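Local atomic coordinates of Ent-copalyl diphosphate synthase (Streptomyces platensis, PDB entry 5BP8), a protein that belongs to the class II terpene cyclases, a family of largely helical proteins built from alpha/alpha-barrel domains. Residues S305-T310 and T349-H354; I355-G360 and A410-E415; E263-L268 and A311-A316; P258-E263 and A299-P304; G336-F341 and R378-W383. All blocks are in the same frame, centred on the assembly; numbering follows the deposited sequence.

Contact 1: S305-T310 and T349-H354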
# COMPACT_ATOMS: atom_id res chain seq x y z
N SER A 305 3.09 -6.65 13.97
CA SER A 305 4.21 -5.72 13.94
C SER A 305 5.15 -6.05 12.82
O SER A 305 5.29 -7.23 12.42
CB SER A 305 4.94 -5.75 15.29
OG SER A 305 4.08 -5.17 16.28
N ASP A 306 5.79 -5.03 12.26
CA ASP A 306 6.78 -5.22 11.23
C ASP A 306 7.89 -4.22 11.42
O ASP A 306 7.69 -3.15 11.98
CB ASP A 306 6.18 -5.09 9.81
CG ASP A 306 5.83 -3.67 9.45
OD1 ASP A 306 4.69 -3.24 9.72
OD2 ASP A 306 6.71 -2.99 8.88
N SER A 307 9.07 -4.55 10.92
CA SER A 307 10.23 -3.72 11.20
C SER A 307 10.26 -2.41 10.41
O SER A 307 10.92 -1.46 10.83
CB SER A 307 11.53 -4.47 10.98
OG SER A 307 11.76 -4.84 9.63
N ASP A 308 9.57 -2.35 9.27
CA ASP A 308 9.56 -1.12 8.49
C ASP A 308 8.79 -0.05 9.26
O ASP A 308 9.31 1.05 9.50
CB ASP A 308 8.98 -1.36 7.10
CG ASP A 308 9.18 -0.18 6.15
OD1 ASP A 308 10.27 0.47 6.20
OD2 ASP A 308 8.25 0.05 5.31
N ASP A 309 7.55 -0.36 9.65
CA ASP A 309 6.78 0.53 10.44
C ASP A 309 7.46 0.83 11.79
O ASP A 309 7.45 1.98 12.24
CB ASP A 309 5.37 -0.02 10.68
CG ASP A 309 4.53 0.05 9.43
OD1 ASP A 309 4.35 1.17 8.92
OD2 ASP A 309 4.09 -1.02 8.94
N THR A 310 8.05 -0.19 12.39
CA THR A 310 8.72 -0.02 13.69
C THR A 310 9.87 0.98 13.55
O THR A 310 9.98 1.92 14.34
CB THR A 310 9.21 -1.37 14.25
OG1 THR A 310 8.09 -2.22 14.51
CG2 THR A 310 9.96 -1.18 15.58
N THR A 349 14.24 -3.76 0.53
CA THR A 349 15.31 -2.75 0.52
C THR A 349 14.88 -1.51 1.29
O THR A 349 15.67 -0.97 2.08
CB THR A 349 15.69 -2.34 -0.92
OG1 THR A 349 14.51 -1.92 -1.63
CG2 THR A 349 16.34 -3.51 -1.65
N SER A 350 13.61 -1.08 1.12
CA SER A 350 13.12 0.12 1.81
C SER A 350 13.09 -0.10 3.33
O SER A 350 13.37 0.82 4.09
CB SER A 350 11.72 0.57 1.29
OG SER A 350 10.72 -0.31 1.74
N THR A 351 12.77 -1.31 3.76
CA THR A 351 12.75 -1.64 5.19
C THR A 351 14.15 -1.50 5.79
O THR A 351 14.34 -0.88 6.85
CB THR A 351 12.20 -3.05 5.40
OG1 THR A 351 10.84 -3.12 4.94
CG2 THR A 351 12.26 -3.48 6.89
N ASN A 352 15.14 -2.06 5.12
CA ASN A 352 16.52 -1.95 5.58
C ASN A 352 17.02 -0.52 5.59
O ASN A 352 17.69 -0.11 6.55
CB ASN A 352 17.43 -2.88 4.80
CG ASN A 352 17.36 -4.30 5.30
OD1 ASN A 352 18.17 -4.73 6.16
ND2 ASN A 352 16.37 -5.05 4.83
N ALA A 353 16.67 0.26 4.56
CA ALA A 353 16.90 1.72 4.59
C ALA A 353 16.31 2.38 5.83
O ALA A 353 16.99 3.19 6.49
CB ALA A 353 16.37 2.39 3.32
N HIS A 354 15.04 2.07 6.16
CA HIS A 354 14.40 2.70 7.28
C HIS A 354 15.02 2.26 8.63
O HIS A 354 15.14 3.07 9.57
CB HIS A 354 12.86 2.50 7.20
CG HIS A 354 12.25 3.20 6.02
ND1 HIS A 354 11.12 2.75 5.37
CD2 HIS A 354 12.65 4.31 5.36
CE1 HIS A 354 10.85 3.55 4.36
NE2 HIS A 354 11.77 4.50 4.32
O HOH W 1 8.86 1.17 2.98

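Contact 2: I355-G360 and A410-E415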
# COMPACT_ATOMS: atom_id res chain seq x y z
N ILE A 355 15.47 1.02 8.69
CA ILE A 355 16.18 0.52 9.86
C ILE A 355 17.53 1.22 9.99
O ILE A 355 17.92 1.61 11.10
CB ILE A 355 16.31 -1.01 9.83
CG1 ILE A 355 14.91 -1.60 10.02
CG2 ILE A 355 17.17 -1.52 10.99
CD1 ILE A 355 14.80 -3.04 9.65
N LEU A 356 18.20 1.43 8.88
CA LEU A 356 19.46 2.20 8.90
C LEU A 356 19.24 3.60 9.48
O LEU A 356 20.05 4.08 10.31
CB LEU A 356 20.09 2.26 7.53
CG LEU A 356 21.38 3.08 7.38
CD1 LEU A 356 22.43 2.56 8.33
CD2 LEU A 356 21.90 3.04 5.98
N GLU A 357 18.15 4.26 9.09
CA GLU A 357 17.82 5.56 9.65
C GLU A 357 17.53 5.50 11.15
O GLU A 357 18.04 6.33 11.90
CB GLU A 357 16.67 6.23 8.92
CG GLU A 357 16.96 6.47 7.44
CD GLU A 357 15.78 7.09 6.71
OE1 GLU A 357 14.62 6.66 6.99
OE2 GLU A 357 16.03 7.99 5.87
N ALA A 358 16.68 4.57 11.58
CA ALA A 358 16.33 4.52 12.99
C ALA A 358 17.60 4.30 13.84
O ALA A 358 17.82 5.00 14.85
CB ALA A 358 15.32 3.44 13.26
N LEU A 359 18.40 3.32 13.43
CA LEU A 359 19.62 2.98 14.17
C LEU A 359 20.66 4.09 14.10
O LEU A 359 21.19 4.53 15.15
CB LEU A 359 20.21 1.67 13.68
CG LEU A 359 19.31 0.44 13.86
CD1 LEU A 359 20.05 -0.78 13.39
CD2 LEU A 359 18.83 0.25 15.29
N GLY A 360 20.94 4.56 12.89
CA GLY A 360 21.91 5.62 12.67
C GLY A 360 21.55 6.88 13.41
O GLY A 360 22.42 7.54 14.03
N ALA A 410 18.88 5.60 -1.11
CA ALA A 410 19.92 6.64 -1.29
C ALA A 410 19.90 7.65 -0.15
O ALA A 410 20.97 8.12 0.27
CB ALA A 410 19.77 7.34 -2.61
N LEU A 411 18.72 8.01 0.34
CA LEU A 411 18.63 9.02 1.40
C LEU A 411 19.10 8.48 2.74
O LEU A 411 19.68 9.23 3.53
CB LEU A 411 17.21 9.57 1.53
CG LEU A 411 16.81 10.49 0.36
CD1 LEU A 411 15.32 10.78 0.38
CD2 LEU A 411 17.67 11.75 0.35
N ALA A 412 18.84 7.20 3.00
CA ALA A 412 19.32 6.54 4.21
C ALA A 412 20.86 6.45 4.14
O ALA A 412 21.55 6.78 5.12
CB ALA A 412 18.71 5.16 4.32
N LEU A 413 21.37 6.00 3.00
CA LEU A 413 22.83 5.89 2.81
C LEU A 413 23.55 7.24 2.83
O LEU A 413 24.71 7.32 3.27
CB LEU A 413 23.15 5.16 1.53
CG LEU A 413 22.95 3.64 1.55
CD1 LEU A 413 22.91 3.14 0.11
CD2 LEU A 413 24.02 2.90 2.35
N ALA A 414 22.90 8.29 2.32
CA ALA A 414 23.50 9.62 2.30
C ALA A 414 23.74 10.15 3.72
O ALA A 414 24.79 10.71 4.02
CB ALA A 414 22.62 10.59 1.52
N GLU A 415 22.78 9.93 4.59
CA GLU A 415 22.86 10.45 5.94
C GLU A 415 23.63 9.51 6.91
O GLU A 415 24.28 10.00 7.85
CB GLU A 415 21.45 10.75 6.48
CG GLU A 415 21.40 11.55 7.79
CD GLU A 415 22.03 12.95 7.72
OE1 GLU A 415 22.17 13.53 6.62
OE2 GLU A 415 22.39 13.48 8.81
O HOH W 2 18.16 9.69 6.09

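Contact 3: E263-L268 and A311-A316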
# COMPACT_ATOMS: atom_id res chain seq x y z
N GLU A 263 0.85 6.32 8.58
CA GLU A 263 0.67 7.70 8.14
C GLU A 263 1.35 8.70 9.10
O GLU A 263 2.06 9.62 8.65
CB GLU A 263 -0.82 8.03 8.01
CG GLU A 263 -1.06 9.50 7.71
CD GLU A 263 -2.50 9.75 7.32
OE1 GLU A 263 -3.14 10.52 8.06
OE2 GLU A 263 -2.95 9.22 6.28
N GLN A 264 1.15 8.50 10.40
CA GLN A 264 1.73 9.43 11.40
C GLN A 264 3.26 9.48 11.26
O GLN A 264 3.83 10.57 11.20
CB GLN A 264 1.34 9.04 12.81
CG GLN A 264 -0.12 9.33 13.10
CD GLN A 264 -0.61 8.87 14.47
OE1 GLN A 264 -0.05 7.97 15.10
NE2 GLN A 264 -1.71 9.46 14.90
N ALA A 265 3.90 8.31 11.18
CA ALA A 265 5.36 8.26 11.08
C ALA A 265 5.89 8.84 9.77
O ALA A 265 6.87 9.59 9.75
CB ALA A 265 5.84 6.84 11.23
N TRP A 266 5.23 8.48 8.67
CA TRP A 266 5.68 8.95 7.37
C TRP A 266 5.50 10.48 7.24
O TRP A 266 6.39 11.18 6.74
CB TRP A 266 5.01 8.18 6.21
CG TRP A 266 5.83 6.94 5.67
CD1 TRP A 266 6.44 6.85 4.45
CD2 TRP A 266 6.11 5.68 6.35
NE1 TRP A 266 7.04 5.62 4.31
CE2 TRP A 266 6.86 4.88 5.45
CE3 TRP A 266 5.81 5.17 7.63
CZ2 TRP A 266 7.30 3.56 5.77
CZ3 TRP A 266 6.22 3.82 7.94
CH2 TRP A 266 6.97 3.05 7.02
N VAL A 267 4.37 11.00 7.72
CA VAL A 267 4.14 12.43 7.73
C VAL A 267 5.20 13.13 8.57
O VAL A 267 5.83 14.11 8.12
CB VAL A 267 2.74 12.80 8.24
CG1 VAL A 267 2.64 14.30 8.46
CG2 VAL A 267 1.67 12.35 7.24
N LEU A 268 5.42 12.65 9.80
CA LEU A 268 6.44 13.25 10.65
C LEU A 268 7.85 13.17 10.05
O LEU A 268 8.60 14.16 10.11
CB LEU A 268 6.42 12.60 12.03
CG LEU A 268 5.22 12.97 12.90
CD1 LEU A 268 5.16 12.05 14.09
CD2 LEU A 268 5.35 14.44 13.31
N ALA A 311 10.71 0.79 12.52
CA ALA A 311 11.86 1.66 12.28
C ALA A 311 11.41 3.09 11.97
O ALA A 311 11.93 4.04 12.53
CB ALA A 311 12.72 1.12 11.15
N ALA A 312 10.38 3.24 11.12
CA ALA A 312 9.88 4.57 10.79
C ALA A 312 9.35 5.29 12.03
O ALA A 312 9.51 6.50 12.17
CB ALA A 312 8.78 4.50 9.75
N VAL A 313 8.65 4.55 12.88
CA VAL A 313 8.04 5.11 14.06
C VAL A 313 9.12 5.52 15.08
O VAL A 313 9.04 6.61 15.64
CB VAL A 313 6.99 4.17 14.66
CG1 VAL A 313 6.63 4.57 16.08
CG2 VAL A 313 5.74 4.17 13.80
N LEU A 314 10.12 4.67 15.28
CA LEU A 314 11.24 4.99 16.17
C LEU A 314 11.98 6.23 15.70
O LEU A 314 12.28 7.11 16.49
CB LEU A 314 12.20 3.82 16.28
CG LEU A 314 11.72 2.64 17.11
CD1 LEU A 314 12.51 1.38 16.81
CD2 LEU A 314 11.82 3.00 18.60
N PHE A 315 12.23 6.31 14.40
CA PHE A 315 12.89 7.44 13.77
C PHE A 315 12.05 8.70 13.93
O PHE A 315 12.55 9.77 14.30
CB PHE A 315 13.18 7.10 12.28
CG PHE A 315 14.02 8.11 11.52
CD1 PHE A 315 15.15 8.71 12.06
CD2 PHE A 315 13.71 8.39 10.17
CE1 PHE A 315 15.89 9.61 11.30
CE2 PHE A 315 14.45 9.27 9.42
CZ PHE A 315 15.56 9.88 9.98
N ALA A 316 10.75 8.59 13.67
CA ALA A 316 9.87 9.73 13.80
C ALA A 316 9.83 10.28 15.23
O ALA A 316 9.91 11.51 15.44
CB ALA A 316 8.46 9.36 13.37

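Contact 4: P258-E263 and A299-P304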
# COMPACT_ATOMS: atom_id res chain seq x y z
N PRO A 258 -7.74 1.22 9.06
CA PRO A 258 -6.86 2.38 9.10
C PRO A 258 -5.41 2.04 8.75
O PRO A 258 -5.02 0.86 8.70
CB PRO A 258 -6.90 2.83 10.59
CG PRO A 258 -7.69 1.83 11.32
CD PRO A 258 -8.10 0.72 10.40
N ILE A 259 -4.64 3.10 8.55
CA ILE A 259 -3.19 3.05 8.39
C ILE A 259 -2.50 4.06 9.34
O ILE A 259 -1.42 4.57 9.07
CB ILE A 259 -2.75 3.35 6.95
CG1 ILE A 259 -3.24 4.72 6.46
CG2 ILE A 259 -3.20 2.24 6.01
CD1 ILE A 259 -2.43 5.23 5.30
N VAL A 260 -3.16 4.35 10.45
CA VAL A 260 -2.79 5.48 11.33
C VAL A 260 -1.29 5.58 11.68
O VAL A 260 -0.70 6.64 11.53
CB VAL A 260 -3.70 5.51 12.58
CG1 VAL A 260 -3.61 4.24 13.41
CG2 VAL A 260 -3.44 6.74 13.43
N TYR A 261 -0.68 4.51 12.14
CA TYR A 261 0.75 4.61 12.54
C TYR A 261 1.70 4.81 11.37
O TYR A 261 2.63 5.64 11.44
CB TYR A 261 1.15 3.37 13.32
CG TYR A 261 0.35 3.11 14.60
CD1 TYR A 261 -0.07 4.16 15.43
CD2 TYR A 261 0.09 1.81 15.02
CE1 TYR A 261 -0.74 3.91 16.61
CE2 TYR A 261 -0.59 1.56 16.19
CZ TYR A 261 -0.98 2.60 17.00
OH TYR A 261 -1.66 2.35 18.18
N PHE A 262 1.48 4.07 10.29
CA PHE A 262 2.19 4.32 9.03
C PHE A 262 2.07 5.80 8.62
O PHE A 262 3.07 6.48 8.36
CB PHE A 262 1.63 3.34 7.97
CG PHE A 262 1.93 3.70 6.53
CD1 PHE A 262 3.21 4.04 6.11
CD2 PHE A 262 0.96 3.62 5.59
CE1 PHE A 262 3.47 4.33 4.76
CE2 PHE A 262 1.22 3.91 4.25
CZ PHE A 262 2.48 4.27 3.84
N GLU A 263 0.85 6.32 8.58
CA GLU A 263 0.67 7.70 8.14
C GLU A 263 1.35 8.70 9.10
O GLU A 263 2.06 9.62 8.65
CB GLU A 263 -0.82 8.03 8.01
CG GLU A 263 -1.06 9.50 7.71
CD GLU A 263 -2.50 9.75 7.32
OE1 GLU A 263 -3.14 10.52 8.06
OE2 GLU A 263 -2.95 9.22 6.28
N ALA A 299 1.35 -1.09 11.01
CA ALA A 299 0.85 0.07 10.31
C ALA A 299 -0.38 0.67 11.01
O ALA A 299 -0.69 1.87 10.86
CB ALA A 299 0.50 -0.30 8.88
N ALA A 300 -1.05 -0.17 11.78
CA ALA A 300 -2.24 0.20 12.55
C ALA A 300 -2.57 -0.89 13.58
O ALA A 300 -2.15 -2.04 13.43
CB ALA A 300 -3.43 0.41 11.63
N PRO A 301 -3.37 -0.54 14.60
CA PRO A 301 -3.78 -1.61 15.51
C PRO A 301 -4.60 -2.68 14.74
O PRO A 301 -5.41 -2.34 13.85
CB PRO A 301 -4.63 -0.89 16.58
CG PRO A 301 -4.28 0.57 16.46
CD PRO A 301 -3.84 0.79 15.03
N GLY A 302 -4.42 -3.94 15.10
CA GLY A 302 -5.11 -5.04 14.42
C GLY A 302 -4.31 -5.76 13.35
O GLY A 302 -4.79 -6.74 12.76
N LEU A 303 -3.09 -5.28 13.11
CA LEU A 303 -2.12 -5.89 12.20
C LEU A 303 -0.86 -6.34 12.99
O LEU A 303 -0.61 -5.84 14.08
CB LEU A 303 -1.72 -4.89 11.13
CG LEU A 303 -2.79 -4.52 10.08
CD1 LEU A 303 -2.39 -3.27 9.33
CD2 LEU A 303 -3.01 -5.65 9.09
N PRO A 304 -0.11 -7.31 12.46
CA PRO A 304 1.10 -7.75 13.16
C PRO A 304 2.20 -6.73 12.99
O PRO A 304 2.25 -6.03 11.97
CB PRO A 304 1.48 -9.07 12.45
CG PRO A 304 0.82 -9.00 11.12
CD PRO A 304 -0.38 -8.13 11.26

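Contact 5: G336-F341 and R378-W383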
# COMPACT_ATOMS: atom_id res chain seq x y z
N GLY A 336 23.12 -10.78 7.53
CA GLY A 336 23.53 -9.75 6.56
C GLY A 336 22.57 -8.58 6.37
O GLY A 336 22.89 -7.62 5.67
N TYR A 337 21.39 -8.66 6.99
CA TYR A 337 20.30 -7.71 6.72
C TYR A 337 19.18 -7.94 7.74
O TYR A 337 19.28 -8.82 8.57
CB TYR A 337 19.78 -7.92 5.28
CG TYR A 337 18.97 -9.17 5.16
CD1 TYR A 337 19.58 -10.42 5.13
CD2 TYR A 337 17.57 -9.13 5.16
CE1 TYR A 337 18.83 -11.58 5.10
CE2 TYR A 337 16.82 -10.29 5.13
CZ TYR A 337 17.46 -11.51 5.09
OH TYR A 337 16.74 -12.68 5.06
N PHE A 338 18.11 -7.15 7.65
CA PHE A 338 16.97 -7.30 8.53
C PHE A 338 15.74 -7.72 7.76
O PHE A 338 15.51 -7.23 6.65
CB PHE A 338 16.67 -5.97 9.24
CG PHE A 338 17.59 -5.68 10.39
CD1 PHE A 338 18.94 -5.35 10.16
CD2 PHE A 338 17.13 -5.73 11.69
CE1 PHE A 338 19.79 -5.09 11.22
CE2 PHE A 338 17.99 -5.48 12.76
CZ PHE A 338 19.31 -5.17 12.52
N SER A 339 14.94 -8.61 8.33
CA SER A 339 13.65 -8.95 7.72
C SER A 339 12.60 -7.91 8.08
O SER A 339 12.78 -7.16 9.04
CB SER A 339 13.16 -10.32 8.16
OG SER A 339 12.89 -10.31 9.55
N CYS A 340 11.51 -7.87 7.31
CA CYS A 340 10.44 -6.90 7.56
C CYS A 340 9.38 -7.51 8.48
O CYS A 340 8.99 -6.93 9.51
CB CYS A 340 9.81 -6.43 6.24
SG CYS A 340 8.58 -5.11 6.51
N PHE A 341 8.96 -8.73 8.13
CA PHE A 341 8.15 -9.54 9.03
C PHE A 341 9.05 -10.64 9.56
O PHE A 341 10.21 -10.80 9.13
CB PHE A 341 6.91 -10.07 8.32
CG PHE A 341 5.86 -9.02 8.10
CD1 PHE A 341 5.92 -8.18 6.99
CD2 PHE A 341 4.82 -8.86 9.00
CE1 PHE A 341 4.96 -7.20 6.79
CE2 PHE A 341 3.87 -7.88 8.81
CZ PHE A 341 3.91 -7.06 7.70
N ARG A 378 26.50 -0.74 9.98
CA ARG A 378 27.43 -0.87 8.86
C ARG A 378 27.17 -2.11 8.00
O ARG A 378 27.42 -2.10 6.80
CB ARG A 378 28.87 -0.74 9.38
CG ARG A 378 29.27 0.72 9.62
CD ARG A 378 30.05 0.93 10.93
NE ARG A 378 30.67 -0.34 11.32
CZ ARG A 378 31.00 -0.72 12.54
NH1 ARG A 378 30.85 0.08 13.61
NH2 ARG A 378 31.46 -1.95 12.68
N MSE A 379 26.61 -3.16 8.58
CA MSE A 379 26.19 -4.30 7.77
C MSE A 379 24.95 -4.10 6.89
O MSE A 379 24.78 -4.80 5.86
CB MSE A 379 25.74 -5.33 8.74
CG MSE A 379 25.41 -6.68 8.12
SE MSE A 379 24.29 -7.17 9.59
CE MSE A 379 23.76 -9.03 9.65
N ILE A 380 24.04 -3.24 7.35
CA ILE A 380 22.88 -2.83 6.52
C ILE A 380 23.41 -1.96 5.38
O ILE A 380 23.01 -2.10 4.22
CB ILE A 380 21.86 -1.99 7.32
CG1 ILE A 380 21.17 -2.83 8.39
CG2 ILE A 380 20.81 -1.40 6.37
CD1 ILE A 380 20.33 -1.98 9.30
N SER A 381 24.35 -1.07 5.71
CA SER A 381 25.12 -0.36 4.69
C SER A 381 25.71 -1.28 3.64
O SER A 381 25.44 -1.08 2.45
CB SER A 381 26.23 0.47 5.33
OG SER A 381 25.66 1.53 6.06
N ASP A 382 26.48 -2.29 4.06
CA ASP A 382 26.97 -3.34 3.14
C ASP A 382 25.85 -3.73 2.19
O ASP A 382 25.95 -3.56 0.98
CB ASP A 382 27.37 -4.64 3.86
CG ASP A 382 27.80 -5.76 2.88
OD1 ASP A 382 28.66 -5.51 1.99
OD2 ASP A 382 27.27 -6.90 2.98
N TRP A 383 24.78 -4.24 2.79
CA TRP A 383 23.71 -4.91 2.08
C TRP A 383 22.99 -3.98 1.10
O TRP A 383 22.71 -4.39 -0.03
CB TRP A 383 22.73 -5.49 3.10
CG TRP A 383 21.72 -6.37 2.52
CD1 TRP A 383 21.84 -7.68 2.22
CD2 TRP A 383 20.39 -5.98 2.16
NE1 TRP A 383 20.66 -8.15 1.70
CE2 TRP A 383 19.76 -7.12 1.64
CE3 TRP A 383 19.69 -4.78 2.22
CZ2 TRP A 383 18.43 -7.10 1.19
CZ3 TRP A 383 18.37 -4.76 1.78
CH2 TRP A 383 17.77 -5.91 1.26
O HOH W 3 25.23 -7.83 4.45

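Contact 1: S305-T310 and T349-H354
Asp-308 reaches across to His-354 and makes the tight centre of this contact. Its CG lies anti to the backbone N (chi1 -169°), and its carboxylate ends at the edge of the imidazole. His-354 ND1 donates to Asp-308 OD1 over 2.6 Å, with an angle of 159° at the hydrogen. OD1 accepts on its syn lone pair. Carboxylate and ring planes differ by 10°, so the two groups lie nearly flat with each other. Over one face of the same ring sits Ser-350 O, 3.1 Å above the plane and toward the rim. Thr-351 fills the space beside the acid. Its OG1 is 3.4 Å from Asp-308 CB, and its CG2 is 3.1 Å from Ser-307 OG. Both hydroxyls have polar partners elsewhere: Ser-339 O for Ser-307 and Ser-348 for Thr-351. Residues 306 to 309 read Asp-Ser-Asp-Asp, the Asp-Xaa-Asp-Asp motif of class II terpene cyclases. The motif starts helix 307-319. Asp-306 is its N-cap, and Asp-306 OD2 accepts from Asp-309 N at 2.9 Å. Trp-266 of helix 260-274 stands nearly perpendicular to the imidazole, and Tyr-404 and Cys-408 of helix 402-416 also touch His-354. The other carboxylate oxygen is on the looser side. Asp-308 OD2 is 4.4 Å from Ser-350 OG, too far for direct bonding. A water spans the gap and donates to both oxygens, at 2.7 Å each. Ser-350 OG is also hydrogen-bonded to Asp-396.

Contact 2: I355-G360 and A410-E415
Leu-356 and Glu-357 meet Ala-412 where two neighbouring helices run side by side. Helices 349-365 and 402-416 point the same way, which is consistent with adjacent inner helices of an alpha/alpha barrel. The axes of the two short segments come within 9.2 Å and make an angle of 26°. The only side-chain atom of Ala-412 is its methyl, and two longer side chains from the facing helix reach this residue. Leu-356 CB points at the other helix and CG is anti to the backbone N (chi1 177°); of the two methyls, CD2 does the touching. It lies 3.9 Å from Ala-412 O and 4.2 Å from Ala-412 CB. The same CD2 meets Leu-413 CD2, methyl to methyl. Leu-413 starts away from this helix, but its end comes back to the contact. Ile-377 of helix 370-386 also packs on Leu-356, and Leu-385 of that helix packs on Leu-413. Glu-357 takes a different course. Its CG is anti to the carbonyl carbon (chi1 -61°), and the chain is extended beyond it. The methylene CG packs 3.8 Å from Ala-412 CB, so the aliphatic part of the acid serves as apolar surface. The carboxylate is carried past the alanine, with OE2 4.0 Å from Ala-412 CA. Phe-315 of helix 307-319 touches the same side chain. Direct polar bonding across the pair is absent, and a water makes the link. It donates to Glu-357 OE2 at 2.7 Å and to Leu-411 O at 3.0 Å.

Contact 3: E263-L268 and A311-A316
Ala-265 and Ala-312 meet methyl to methyl between helices 260-274 and 307-319. These are consistent with consecutive inner helices of the alpha/alpha barrel found in this family. The segment axes approach to 8.6 Å at an angle of 51°. Small residues at the crossing let the backbones come this near. Ala-265 CB points at the other helix and enters a group of three side chains. It is 3.7 Å from Val-313 CG2, 4.0 Å from Ala-312 CB and 4.2 Å from Ala-316 CB. Val-313 presents CG2, the branch anti to its carbonyl carbon. Trp-266 is oriented quite differently. Its CB leads away from helix 307-319, yet the end of the indole comes back toward it. The chi1 of -93° lies well off a staggered value. The six-membered ring meets the Ala-312 methyl obliquely, and Trp-266 CZ3 is the nearest atom at 3.2 Å, a tight fit. The indole also packs edge-to-face with Phe-262 and makes a weak hydrogen bond from NE1 to Tyr-404 OH. One turn on from Ala-265, Leu-268 faces helix 307-319. Its side chain also touches Leu-285 of helix 282-291. Across this contact Leu-268 uses its methylene carbon: CB lies 4.1 Å from Ala-316 CB.

Contact 4: P258-E263 and A299-P304
Tyr-261 lies against Ala-299, Ala-300 and Pro-301 and can be followed atom by atom along the loop. Its CB is 3.4 Å from Ala-299 O. CG is anti to the carbonyl carbon (chi1 -59°), beside the backbone N. CD2 comes next, 3.8 Å from Ala-300 CA. CE2 then meets Pro-301 CD at 3.5 Å. At the tip, Tyr-261 OH lies 3.6 Å from Pro-301 CG. Tyrosine and proline side chains cross at about a right angle, and the loop atoms meet the aromatic ring obliquely. Val-260 CG1 lies over one face of that ring, toward its rim, and is also 3.8 Å from Pro-301 CD. Ser-287 and Leu-288 of helix 282-291 also touch the Tyr-261 side chain. The polar link is in the backbone. Ala-299 O accepts from Phe-262 N at 3.1 Å with a fairly straight angle of 167°. It also accepts a weak, bent bond from Tyr-261 N, 2.9 Å long. Beside these bonds Phe-262 CB packs on Ala-299 CB. Pro-258 O is buried against the Ala-300 methyl and has no polar partner. The loop turns away through a type II beta turn from Ala-300 to Leu-303, with Gly-302 at positive phi. The whole joins a helix start to a distant loop: the first-turn N-H groups of helix 260-274 receive a carbonyl from the loop that leads into the Asp-Xaa-Asp-Asp motif of class II terpene cyclases.

Contact 5: G336-F341 and R378-W383
Trp-383 turns one face of its indole to Tyr-337. Tyr-337 CB sits over the five-membered ring, 3.5 Å from its centroid and 1° off the normal, a CH-pi contact. The phenol ring itself is slid to one side. Its plane is 22° from the indole plane, but the centroids are 5.2 Å apart and the rings barely overlap. Tyr-337 CG is in the crowded position between backbone N and carbonyl carbon (chi1 73°), and the end of the side chain leads away from the helix. Gly-336 O approaches the indole obliquely and comes within 3.3 Å of Trp-383 CB. Phe-338 is the third flat group. Its CE1 meets Ile-380 CD1 at 3.7 Å, again obliquely, and the two side chains cross at about a right angle. Ile-355 of helix 349-365 touches both. In the fold, an extended loop between helices 307-319 and 349-365 is laid against helix 370-386, consistent with an outer helix of an alpha/alpha barrel. Asn-352 OD1 of helix 349-365 accepts from Phe-338 N and so ties the loop to that helix. Met-379, a selenomethionine, extends beside Gly-336. Its CG is 3.6 Å from Gly-336 O and its SE 3.9 Å from Gly-336 C, while the modelled place of its CE is doubtful. Tyr-337 N is buried here and has no polar partner in the model. A water near the helix lies 2.7 Å from Asp-382 OD2 and also close to Gly-336 O.

Overall arrangement
Contact 4 opens first, at 258-263, and closes at 299-304, tying the start of helix 260-274 to the loop before helix 307-319. Contact 3 begins in the same helix and closes on helix 307-319, so it crosses contact 4. Contact 1 opens just before that closure, crossing contact 3, and ends on helix 349-365. Contact 5 opens at 336-341, inside the loop closed by contact 1, crosses it and ends on helix 370-386. Contact 2 opens right after contact 1 closes, crosses contact 5 and ends on helix 402-416. None nests inside another. Contacts 3, 1 and 2 link helices 260-274, 307-319, 349-365 and 402-416 one to the next, and contacts 4 and 5 attach flanking loops.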